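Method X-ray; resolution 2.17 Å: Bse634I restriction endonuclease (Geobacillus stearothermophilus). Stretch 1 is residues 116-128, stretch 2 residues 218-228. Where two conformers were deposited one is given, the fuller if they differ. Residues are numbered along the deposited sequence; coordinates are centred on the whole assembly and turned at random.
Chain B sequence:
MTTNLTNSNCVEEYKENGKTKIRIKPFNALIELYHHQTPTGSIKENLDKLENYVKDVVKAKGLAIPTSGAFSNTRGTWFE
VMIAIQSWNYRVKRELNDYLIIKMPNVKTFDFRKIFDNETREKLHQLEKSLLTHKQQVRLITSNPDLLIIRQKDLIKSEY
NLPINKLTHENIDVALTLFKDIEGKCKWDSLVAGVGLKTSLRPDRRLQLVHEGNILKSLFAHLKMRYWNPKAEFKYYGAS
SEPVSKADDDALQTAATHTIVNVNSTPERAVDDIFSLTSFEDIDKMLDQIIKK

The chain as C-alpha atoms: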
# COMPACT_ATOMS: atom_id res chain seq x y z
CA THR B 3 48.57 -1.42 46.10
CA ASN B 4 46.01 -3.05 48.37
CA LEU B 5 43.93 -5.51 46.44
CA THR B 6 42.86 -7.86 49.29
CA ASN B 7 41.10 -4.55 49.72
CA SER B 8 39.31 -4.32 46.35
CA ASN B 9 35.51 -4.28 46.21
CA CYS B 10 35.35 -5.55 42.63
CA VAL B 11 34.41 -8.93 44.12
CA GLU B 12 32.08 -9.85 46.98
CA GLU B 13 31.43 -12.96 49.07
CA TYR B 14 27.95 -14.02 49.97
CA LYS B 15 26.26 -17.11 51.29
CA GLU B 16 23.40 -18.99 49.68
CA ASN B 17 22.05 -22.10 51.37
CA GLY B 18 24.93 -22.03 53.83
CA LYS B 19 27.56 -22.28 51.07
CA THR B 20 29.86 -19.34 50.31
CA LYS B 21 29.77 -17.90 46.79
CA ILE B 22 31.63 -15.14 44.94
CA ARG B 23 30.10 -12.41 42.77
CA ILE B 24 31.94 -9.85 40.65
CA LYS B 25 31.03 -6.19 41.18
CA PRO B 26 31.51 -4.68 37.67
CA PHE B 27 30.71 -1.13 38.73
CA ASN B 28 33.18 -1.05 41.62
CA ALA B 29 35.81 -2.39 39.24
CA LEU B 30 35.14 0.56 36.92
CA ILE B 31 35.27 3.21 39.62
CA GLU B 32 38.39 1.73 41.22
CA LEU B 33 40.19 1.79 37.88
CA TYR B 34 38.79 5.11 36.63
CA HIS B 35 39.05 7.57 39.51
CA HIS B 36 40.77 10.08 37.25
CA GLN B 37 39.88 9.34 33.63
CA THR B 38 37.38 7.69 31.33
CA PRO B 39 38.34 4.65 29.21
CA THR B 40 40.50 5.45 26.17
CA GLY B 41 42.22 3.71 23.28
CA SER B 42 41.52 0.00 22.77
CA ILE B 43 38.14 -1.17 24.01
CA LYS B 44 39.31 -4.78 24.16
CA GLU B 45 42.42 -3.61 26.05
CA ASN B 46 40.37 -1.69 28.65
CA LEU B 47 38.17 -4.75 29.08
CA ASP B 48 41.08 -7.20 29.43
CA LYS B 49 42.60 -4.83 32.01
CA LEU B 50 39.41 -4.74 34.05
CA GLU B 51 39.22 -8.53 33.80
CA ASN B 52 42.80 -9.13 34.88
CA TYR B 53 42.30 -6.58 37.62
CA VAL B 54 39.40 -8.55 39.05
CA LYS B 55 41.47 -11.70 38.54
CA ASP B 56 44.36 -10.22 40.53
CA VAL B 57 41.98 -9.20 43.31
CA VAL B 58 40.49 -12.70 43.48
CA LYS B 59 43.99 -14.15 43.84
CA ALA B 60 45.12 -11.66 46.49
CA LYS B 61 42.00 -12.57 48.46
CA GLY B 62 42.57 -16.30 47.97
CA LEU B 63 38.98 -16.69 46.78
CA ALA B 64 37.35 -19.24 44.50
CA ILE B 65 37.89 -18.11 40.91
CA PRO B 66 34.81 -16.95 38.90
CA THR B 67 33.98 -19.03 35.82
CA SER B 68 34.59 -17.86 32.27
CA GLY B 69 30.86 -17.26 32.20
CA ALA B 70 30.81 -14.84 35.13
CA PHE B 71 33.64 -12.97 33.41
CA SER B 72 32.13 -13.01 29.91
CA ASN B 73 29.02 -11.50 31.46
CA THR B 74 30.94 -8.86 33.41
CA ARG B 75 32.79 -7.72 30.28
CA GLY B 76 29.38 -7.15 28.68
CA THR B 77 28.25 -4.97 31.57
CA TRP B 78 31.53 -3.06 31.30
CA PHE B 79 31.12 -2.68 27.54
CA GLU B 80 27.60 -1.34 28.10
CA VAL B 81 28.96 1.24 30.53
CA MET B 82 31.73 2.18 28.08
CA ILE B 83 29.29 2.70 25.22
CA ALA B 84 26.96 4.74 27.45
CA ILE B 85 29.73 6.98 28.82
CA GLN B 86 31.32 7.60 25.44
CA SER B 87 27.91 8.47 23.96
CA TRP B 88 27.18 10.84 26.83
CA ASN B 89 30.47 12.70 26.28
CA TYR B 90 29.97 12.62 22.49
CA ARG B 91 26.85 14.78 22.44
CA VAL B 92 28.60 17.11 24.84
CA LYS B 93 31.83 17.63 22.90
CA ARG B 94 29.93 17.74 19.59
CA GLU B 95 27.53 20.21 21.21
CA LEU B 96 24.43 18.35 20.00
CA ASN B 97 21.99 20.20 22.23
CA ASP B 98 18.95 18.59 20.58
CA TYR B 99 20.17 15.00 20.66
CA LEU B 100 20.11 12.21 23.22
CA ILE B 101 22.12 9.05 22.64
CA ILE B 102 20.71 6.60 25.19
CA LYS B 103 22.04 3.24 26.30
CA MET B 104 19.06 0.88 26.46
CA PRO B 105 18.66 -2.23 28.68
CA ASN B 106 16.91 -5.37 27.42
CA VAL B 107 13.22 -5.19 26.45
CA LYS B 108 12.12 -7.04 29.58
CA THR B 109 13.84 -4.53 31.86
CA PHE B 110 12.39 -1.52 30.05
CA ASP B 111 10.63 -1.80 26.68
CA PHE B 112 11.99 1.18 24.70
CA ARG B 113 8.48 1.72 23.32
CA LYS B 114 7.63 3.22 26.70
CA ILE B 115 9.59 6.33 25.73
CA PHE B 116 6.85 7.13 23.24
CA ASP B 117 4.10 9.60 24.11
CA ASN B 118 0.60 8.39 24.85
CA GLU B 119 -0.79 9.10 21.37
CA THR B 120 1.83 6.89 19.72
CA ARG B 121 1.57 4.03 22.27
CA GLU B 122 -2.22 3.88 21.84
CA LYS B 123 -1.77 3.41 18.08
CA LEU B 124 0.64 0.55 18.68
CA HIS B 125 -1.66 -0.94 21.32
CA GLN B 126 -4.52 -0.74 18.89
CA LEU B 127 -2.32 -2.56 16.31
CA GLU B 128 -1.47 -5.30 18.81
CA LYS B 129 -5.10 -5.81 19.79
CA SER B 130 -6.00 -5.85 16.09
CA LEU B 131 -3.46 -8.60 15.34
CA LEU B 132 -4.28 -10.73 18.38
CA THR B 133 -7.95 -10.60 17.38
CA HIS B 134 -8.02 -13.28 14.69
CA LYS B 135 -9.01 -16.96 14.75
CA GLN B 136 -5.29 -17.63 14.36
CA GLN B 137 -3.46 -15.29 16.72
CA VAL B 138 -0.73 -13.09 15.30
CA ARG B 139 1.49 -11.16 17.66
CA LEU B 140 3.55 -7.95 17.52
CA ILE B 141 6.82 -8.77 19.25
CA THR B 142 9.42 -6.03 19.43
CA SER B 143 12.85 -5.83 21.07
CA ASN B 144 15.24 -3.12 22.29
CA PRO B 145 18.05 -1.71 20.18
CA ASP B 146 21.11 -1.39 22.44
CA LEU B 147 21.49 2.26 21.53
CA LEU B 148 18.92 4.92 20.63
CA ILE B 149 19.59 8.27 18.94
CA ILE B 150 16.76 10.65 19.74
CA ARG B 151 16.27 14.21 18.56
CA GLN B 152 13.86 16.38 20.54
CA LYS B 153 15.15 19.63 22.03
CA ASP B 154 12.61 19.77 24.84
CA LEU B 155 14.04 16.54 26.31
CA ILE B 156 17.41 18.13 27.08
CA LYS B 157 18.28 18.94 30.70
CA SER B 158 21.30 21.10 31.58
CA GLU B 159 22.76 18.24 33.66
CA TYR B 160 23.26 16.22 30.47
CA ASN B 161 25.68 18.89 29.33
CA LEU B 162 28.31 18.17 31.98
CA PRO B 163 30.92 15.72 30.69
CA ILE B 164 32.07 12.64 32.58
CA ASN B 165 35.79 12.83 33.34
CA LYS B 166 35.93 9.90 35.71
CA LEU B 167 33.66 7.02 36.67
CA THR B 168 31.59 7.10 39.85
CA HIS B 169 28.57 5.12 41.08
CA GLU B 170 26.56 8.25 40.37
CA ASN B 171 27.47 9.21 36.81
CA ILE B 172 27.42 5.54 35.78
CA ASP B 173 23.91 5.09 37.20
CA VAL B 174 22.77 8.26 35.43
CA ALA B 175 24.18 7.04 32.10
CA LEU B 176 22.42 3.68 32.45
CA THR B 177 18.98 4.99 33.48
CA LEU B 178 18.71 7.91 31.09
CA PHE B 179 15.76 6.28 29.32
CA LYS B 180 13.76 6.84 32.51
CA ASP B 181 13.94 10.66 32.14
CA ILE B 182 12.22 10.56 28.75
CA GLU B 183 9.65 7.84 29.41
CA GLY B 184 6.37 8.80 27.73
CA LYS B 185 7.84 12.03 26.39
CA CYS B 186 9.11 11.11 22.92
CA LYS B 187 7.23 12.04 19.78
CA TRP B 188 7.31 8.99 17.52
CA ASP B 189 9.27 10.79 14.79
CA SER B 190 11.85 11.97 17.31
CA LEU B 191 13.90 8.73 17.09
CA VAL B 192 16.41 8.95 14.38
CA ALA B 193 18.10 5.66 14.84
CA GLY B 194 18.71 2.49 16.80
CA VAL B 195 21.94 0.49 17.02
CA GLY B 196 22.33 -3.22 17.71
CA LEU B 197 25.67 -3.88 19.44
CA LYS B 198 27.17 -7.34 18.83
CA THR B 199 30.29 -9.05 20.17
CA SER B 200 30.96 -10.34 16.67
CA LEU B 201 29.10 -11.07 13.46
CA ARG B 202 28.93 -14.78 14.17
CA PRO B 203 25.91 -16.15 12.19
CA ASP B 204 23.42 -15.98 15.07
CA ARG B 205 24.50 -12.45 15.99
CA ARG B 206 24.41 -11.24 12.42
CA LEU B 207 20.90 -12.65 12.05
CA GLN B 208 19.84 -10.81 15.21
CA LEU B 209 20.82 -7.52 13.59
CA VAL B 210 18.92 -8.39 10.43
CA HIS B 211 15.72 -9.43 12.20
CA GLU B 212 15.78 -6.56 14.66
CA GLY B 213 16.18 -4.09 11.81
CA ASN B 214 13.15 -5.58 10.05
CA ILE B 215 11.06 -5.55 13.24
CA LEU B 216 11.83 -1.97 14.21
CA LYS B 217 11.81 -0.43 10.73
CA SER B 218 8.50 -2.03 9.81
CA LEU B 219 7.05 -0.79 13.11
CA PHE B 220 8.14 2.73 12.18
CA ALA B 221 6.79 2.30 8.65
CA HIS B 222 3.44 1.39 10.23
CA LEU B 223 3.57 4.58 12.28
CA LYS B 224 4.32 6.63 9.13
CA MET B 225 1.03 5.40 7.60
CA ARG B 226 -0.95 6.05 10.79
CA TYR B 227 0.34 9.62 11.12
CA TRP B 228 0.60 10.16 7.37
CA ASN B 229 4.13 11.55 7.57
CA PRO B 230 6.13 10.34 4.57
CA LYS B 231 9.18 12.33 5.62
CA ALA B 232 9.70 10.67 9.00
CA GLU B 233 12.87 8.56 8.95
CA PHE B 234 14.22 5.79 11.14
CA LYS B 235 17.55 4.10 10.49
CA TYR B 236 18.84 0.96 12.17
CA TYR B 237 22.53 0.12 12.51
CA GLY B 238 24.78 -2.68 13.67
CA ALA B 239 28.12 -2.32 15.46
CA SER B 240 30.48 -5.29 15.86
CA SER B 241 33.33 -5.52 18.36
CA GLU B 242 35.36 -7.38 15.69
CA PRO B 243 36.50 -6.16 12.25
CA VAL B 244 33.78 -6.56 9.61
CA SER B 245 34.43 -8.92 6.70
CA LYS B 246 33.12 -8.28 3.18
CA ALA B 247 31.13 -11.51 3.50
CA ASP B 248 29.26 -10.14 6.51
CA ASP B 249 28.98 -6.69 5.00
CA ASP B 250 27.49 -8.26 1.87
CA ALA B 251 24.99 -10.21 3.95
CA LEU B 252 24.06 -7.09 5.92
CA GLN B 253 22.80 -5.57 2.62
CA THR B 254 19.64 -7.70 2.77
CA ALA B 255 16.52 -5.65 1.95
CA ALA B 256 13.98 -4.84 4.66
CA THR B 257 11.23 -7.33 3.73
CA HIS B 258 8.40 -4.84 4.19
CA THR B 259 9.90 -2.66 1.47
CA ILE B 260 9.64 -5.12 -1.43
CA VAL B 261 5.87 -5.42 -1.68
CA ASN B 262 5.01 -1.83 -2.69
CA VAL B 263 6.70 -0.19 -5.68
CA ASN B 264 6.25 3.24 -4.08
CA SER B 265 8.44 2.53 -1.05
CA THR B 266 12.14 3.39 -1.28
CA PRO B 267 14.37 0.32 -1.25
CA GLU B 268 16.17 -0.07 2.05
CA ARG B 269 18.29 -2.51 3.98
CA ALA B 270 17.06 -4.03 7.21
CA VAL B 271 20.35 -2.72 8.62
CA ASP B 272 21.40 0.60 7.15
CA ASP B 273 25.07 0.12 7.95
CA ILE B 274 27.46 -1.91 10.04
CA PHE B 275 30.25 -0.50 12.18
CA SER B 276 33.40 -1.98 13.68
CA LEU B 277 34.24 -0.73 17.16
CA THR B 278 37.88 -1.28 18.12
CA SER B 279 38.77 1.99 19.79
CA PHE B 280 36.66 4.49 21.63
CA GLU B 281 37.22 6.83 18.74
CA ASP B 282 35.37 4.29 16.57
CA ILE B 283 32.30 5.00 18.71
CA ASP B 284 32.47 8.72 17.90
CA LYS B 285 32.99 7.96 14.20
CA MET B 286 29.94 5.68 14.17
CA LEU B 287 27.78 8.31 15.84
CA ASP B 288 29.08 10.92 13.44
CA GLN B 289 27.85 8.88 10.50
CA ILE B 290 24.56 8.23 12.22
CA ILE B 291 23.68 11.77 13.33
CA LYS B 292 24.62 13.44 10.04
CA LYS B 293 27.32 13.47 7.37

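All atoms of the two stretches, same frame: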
# COMPACT_ATOMS: atom_id res chain seq x y z
N PHE B 116 7.81 6.48 24.10
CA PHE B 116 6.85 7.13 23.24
C PHE B 116 5.74 7.82 24.02
O PHE B 116 5.37 7.37 25.10
CB PHE B 116 6.23 6.11 22.29
CG PHE B 116 7.13 5.69 21.17
CD1 PHE B 116 6.99 4.44 20.59
CD2 PHE B 116 8.08 6.58 20.67
CE1 PHE B 116 7.78 4.06 19.50
CE2 PHE B 116 8.88 6.22 19.59
CZ PHE B 116 8.73 4.95 19.01
N ASP B 117 5.20 8.90 23.46
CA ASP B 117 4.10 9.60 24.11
C ASP B 117 2.85 8.74 24.05
O ASP B 117 2.79 7.71 23.36
CB ASP B 117 3.86 10.98 23.46
CG ASP B 117 3.66 10.92 21.95
OD1 ASP B 117 3.84 11.97 21.30
OD2 ASP B 117 3.30 9.87 21.39
N ASN B 118 1.84 9.14 24.80
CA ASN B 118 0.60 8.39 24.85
C ASN B 118 -0.08 8.16 23.49
O ASN B 118 -0.53 7.06 23.19
CB ASN B 118 -0.37 9.10 25.80
CG ASN B 118 -1.69 8.41 25.88
OD1 ASN B 118 -1.79 7.24 26.30
ND2 ASN B 118 -2.74 9.11 25.48
N GLU B 119 -0.15 9.21 22.67
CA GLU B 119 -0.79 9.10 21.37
C GLU B 119 -0.19 7.99 20.52
O GLU B 119 -0.92 7.21 19.90
CB GLU B 119 -0.68 10.45 20.64
CG GLU B 119 -1.14 10.44 19.20
CD GLU B 119 -1.05 11.81 18.55
OE1 GLU B 119 -0.08 12.55 18.83
OE2 GLU B 119 -1.93 12.15 17.74
N THR B 120 1.13 7.91 20.49
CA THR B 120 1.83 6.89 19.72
C THR B 120 1.63 5.48 20.30
O THR B 120 1.37 4.54 19.56
CB THR B 120 3.33 7.21 19.65
OG1 THR B 120 3.50 8.46 18.96
CG2 THR B 120 4.08 6.09 18.92
N ARG B 121 1.75 5.34 21.62
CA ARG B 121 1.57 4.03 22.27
C ARG B 121 0.16 3.46 22.06
O ARG B 121 -0.02 2.25 21.90
CB ARG B 121 1.90 4.14 23.76
CG ARG B 121 3.36 4.52 24.02
CD ARG B 121 3.83 4.02 25.37
NE ARG B 121 3.85 2.56 25.44
CZ ARG B 121 3.85 1.86 26.57
NH1 ARG B 121 3.83 2.49 27.74
NH2 ARG B 121 3.86 0.53 26.53
N GLU B 122 -0.85 4.32 22.06
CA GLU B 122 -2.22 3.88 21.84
C GLU B 122 -2.36 3.30 20.42
O GLU B 122 -3.05 2.30 20.21
CB GLU B 122 -3.19 5.06 22.02
CG GLU B 122 -3.92 5.08 23.36
CD GLU B 122 -4.43 6.46 23.74
OE1 GLU B 122 -4.88 7.23 22.84
OE2 GLU B 122 -4.41 6.79 24.95
N LYS B 123 -1.70 3.91 19.44
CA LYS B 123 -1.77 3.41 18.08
C LYS B 123 -1.14 2.03 17.98
O LYS B 123 -1.63 1.15 17.28
CB LYS B 123 -1.09 4.37 17.10
CG LYS B 123 -1.71 5.76 17.03
CD LYS B 123 -1.27 6.49 15.78
CE LYS B 123 -1.65 7.95 15.83
NZ LYS B 123 -3.08 8.10 16.15
N LEU B 124 -0.04 1.83 18.70
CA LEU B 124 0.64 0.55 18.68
C LEU B 124 -0.19 -0.48 19.45
O LEU B 124 -0.22 -1.65 19.09
CB LEU B 124 2.04 0.68 19.28
CG LEU B 124 3.00 1.61 18.54
CD1 LEU B 124 4.34 1.64 19.25
CD2 LEU B 124 3.17 1.12 17.10
N HIS B 125 -0.84 -0.04 20.53
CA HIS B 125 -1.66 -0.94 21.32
C HIS B 125 -2.87 -1.36 20.52
O HIS B 125 -3.34 -2.49 20.61
CB HIS B 125 -2.09 -0.28 22.62
CG HIS B 125 -0.98 -0.16 23.62
ND1 HIS B 125 -0.84 0.93 24.45
CD2 HIS B 125 0.04 -1.00 23.91
CE1 HIS B 125 0.23 0.75 25.21
NE2 HIS B 125 0.78 -0.41 24.90
N GLN B 126 -3.38 -0.44 19.72
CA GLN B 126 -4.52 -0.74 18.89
C GLN B 126 -4.08 -1.78 17.83
O GLN B 126 -4.83 -2.71 17.51
CB GLN B 126 -5.02 0.55 18.27
CG GLN B 126 -6.24 0.42 17.41
CD GLN B 126 -5.88 -0.09 16.03
OE1 GLN B 126 -4.79 0.17 15.53
NE2 GLN B 126 -6.82 -0.81 15.41
N LEU B 127 -2.86 -1.63 17.31
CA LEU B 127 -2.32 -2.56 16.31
C LEU B 127 -2.20 -3.96 16.93
O LEU B 127 -2.63 -4.94 16.34
CB LEU B 127 -0.95 -2.08 15.81
CG LEU B 127 -0.10 -3.02 14.93
CD1 LEU B 127 -0.88 -3.47 13.71
CD2 LEU B 127 1.16 -2.29 14.50
N GLU B 128 -1.64 -4.03 18.13
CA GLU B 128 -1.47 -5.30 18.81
C GLU B 128 -2.79 -6.02 19.00
O GLU B 128 -2.92 -7.20 18.71
CB GLU B 128 -0.85 -5.09 20.19
CG GLU B 128 0.59 -4.63 20.18
CD GLU B 128 1.07 -4.27 21.58
OE1 GLU B 128 2.30 -4.19 21.80
OE2 GLU B 128 0.21 -4.05 22.46
N SER B 218 9.86 -1.83 10.26
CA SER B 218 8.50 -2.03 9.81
C SER B 218 7.53 -1.37 10.80
O SER B 218 6.49 -0.83 10.40
CB SER B 218 8.20 -3.52 9.66
OG SER B 218 8.31 -4.21 10.89
N LEU B 219 7.89 -1.40 12.08
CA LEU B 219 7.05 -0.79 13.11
C LEU B 219 6.94 0.70 12.83
O LEU B 219 5.86 1.29 12.92
CB LEU B 219 7.67 -1.00 14.50
CG LEU B 219 6.87 -0.51 15.71
CD1 LEU B 219 5.67 -1.42 15.93
CD2 LEU B 219 7.75 -0.51 16.96
N PHE B 220 8.08 1.31 12.48
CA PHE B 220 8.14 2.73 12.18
C PHE B 220 7.37 3.03 10.90
O PHE B 220 6.70 4.06 10.79
CB PHE B 220 9.60 3.17 12.03
CG PHE B 220 9.81 4.67 12.08
CD1 PHE B 220 9.84 5.34 13.30
CD2 PHE B 220 9.99 5.41 10.91
CE1 PHE B 220 10.06 6.72 13.36
CE2 PHE B 220 10.20 6.78 10.96
CZ PHE B 220 10.24 7.44 12.18
N ALA B 221 7.47 2.13 9.93
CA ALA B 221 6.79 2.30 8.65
C ALA B 221 5.27 2.29 8.91
O ALA B 221 4.50 2.99 8.25
CB ALA B 221 7.17 1.17 7.71
N HIS B 222 4.84 1.46 9.87
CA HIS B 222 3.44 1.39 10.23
C HIS B 222 3.04 2.74 10.82
O HIS B 222 1.99 3.29 10.48
CB HIS B 222 3.19 0.28 11.26
CG HIS B 222 1.78 0.25 11.77
ND1 HIS B 222 1.36 0.97 12.87
CD2 HIS B 222 0.67 -0.40 11.31
CE1 HIS B 222 0.07 0.79 13.06
NE2 HIS B 222 -0.37 -0.04 12.12
N LEU B 223 3.87 3.29 11.70
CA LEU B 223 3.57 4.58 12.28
C LEU B 223 3.51 5.69 11.23
O LEU B 223 2.71 6.60 11.36
CB LEU B 223 4.60 4.93 13.36
CG LEU B 223 4.45 4.10 14.62
CD1 LEU B 223 5.50 4.52 15.63
CD2 LEU B 223 3.02 4.29 15.19
N LYS B 224 4.35 5.61 10.19
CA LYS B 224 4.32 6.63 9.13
C LYS B 224 2.97 6.65 8.42
O LYS B 224 2.51 7.71 8.03
CB LYS B 224 5.40 6.38 8.08
CG LYS B 224 6.80 6.57 8.60
CD LYS B 224 7.84 6.22 7.54
CE LYS B 224 7.73 7.15 6.35
NZ LYS B 224 8.72 6.78 5.30
N MET B 225 2.34 5.48 8.25
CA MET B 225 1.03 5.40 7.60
C MET B 225 -0.08 5.89 8.52
O MET B 225 -1.03 6.54 8.07
CB MET B 225 0.74 3.97 7.11
CG MET B 225 1.49 3.61 5.81
SD MET B 225 0.82 2.19 4.89
CE MET B 225 2.12 1.92 3.67
N ARG B 226 0.02 5.57 9.81
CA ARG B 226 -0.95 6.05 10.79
C ARG B 226 -0.97 7.57 10.90
O ARG B 226 -2.05 8.18 10.91
CB ARG B 226 -0.66 5.44 12.16
CG ARG B 226 -0.76 3.92 12.19
CD ARG B 226 -2.18 3.41 11.92
NE ARG B 226 -3.10 3.66 13.03
CZ ARG B 226 -3.16 2.95 14.16
NH1 ARG B 226 -2.35 1.93 14.37
NH2 ARG B 226 -4.06 3.26 15.08
N TYR B 227 0.21 8.18 10.98
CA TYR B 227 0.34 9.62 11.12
C TYR B 227 0.42 10.35 9.79
O TYR B 227 0.44 11.58 9.74
CB TYR B 227 1.59 9.98 11.92
CG TYR B 227 1.50 9.78 13.42
CD1 TYR B 227 2.06 8.66 14.03
CD2 TYR B 227 0.88 10.73 14.23
CE1 TYR B 227 2.01 8.50 15.40
CE2 TYR B 227 0.82 10.57 15.60
CZ TYR B 227 1.38 9.46 16.18
OH TYR B 227 1.34 9.31 17.55
N TRP B 228 0.50 9.59 8.70
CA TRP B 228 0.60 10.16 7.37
C TRP B 228 1.74 11.17 7.28
O TRP B 228 1.54 12.33 6.93
CB TRP B 228 -0.72 10.82 6.98
CG TRP B 228 -0.82 10.99 5.52
CD1 TRP B 228 -0.62 12.14 4.81
CD2 TRP B 228 -1.07 9.96 4.56
NE1 TRP B 228 -0.72 11.88 3.46
CE2 TRP B 228 -1.00 10.55 3.28
CE3 TRP B 228 -1.34 8.59 4.66
CZ2 TRP B 228 -1.19 9.82 2.11
CZ3 TRP B 228 -1.54 7.86 3.49
CH2 TRP B 228 -1.46 8.48 2.23
O HOH W 1 -3.87 7.86 13.13

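Two helices from distant parts of the chain pack across each other at a steep angle, held by leucine contacts together with separate polar contacts made by Tyr227 and Arg226. Their axes approach to 11.1 Å, and their directions differ by 108°. Together the two stretches bury 609 Å². The closest backbone approach is between Lys123 and Arg226, whose CA atoms lie 7.8 Å apart.

Tyr227 is covered most. Its hydroxyl donates a hydrogen bond to Thr120, with OH 2.7 Å from OG1. Thr120 in turn donates from OG1 to Asp117 OD2, at 2.8 Å. The same carboxylate oxygen, Asp117 OD2, accepts from Thr120 N at 3.1 Å and so caps the start of the first helix. A chain of hydrogen bonds therefore ties the tyrosine to the helix cap. Threonine suits this place because its hydroxyl can accept and donate at once, while its methyl serves the apolar side: Thr120 CG2 lies 3.9 Å from Leu223 CD1.

Lys123 lies over one face of the Tyr227 ring. Its CE is 3.7 Å from the ring centroid of Tyr227, a CH-pi contact. Its NZ is 5.0 Å from the same Tyr227 centroid and adds a cation-pi interaction. The long aliphatic chain covers the ring and still carries the ammonium onward to water. One water accepts from Lys123 NZ at 3.1 Å and donates to Arg226 O at 2.9 Å, bridging the helices. At the ring edge sits the side chain of Glu119; its CG is 3.2 Å from Tyr227 OH.

Arg226 points toward the first helix and folds, with chi1 to chi3 all m. Its NH1 donates to Lys123 O at 3.1 Å. That carbonyl also accepts the helical bond from Leu127 N, at 3.0 Å from Lys123 O. Lys123 CB lies over one face of the guanidinium, 3.8 Å from Arg226 NH2. Gln126 OE1 is 3.2 Å from Arg226 NH2, so an amide oxygen faces the positive group.

The apolar contacts centre on Leu124. Its CD2 is 3.8 Å from Leu219 CD1, and Leu124 CD2 is 3.7 Å from Leu223 CD2. All three leucines are buried. Leu127 packs on His222, with CD2 3.5 Å from the His222 ring centroid and almost directly above it. The flat ring accepts the methyl closely, but the contact buries His222 ND1 without a partner in the model.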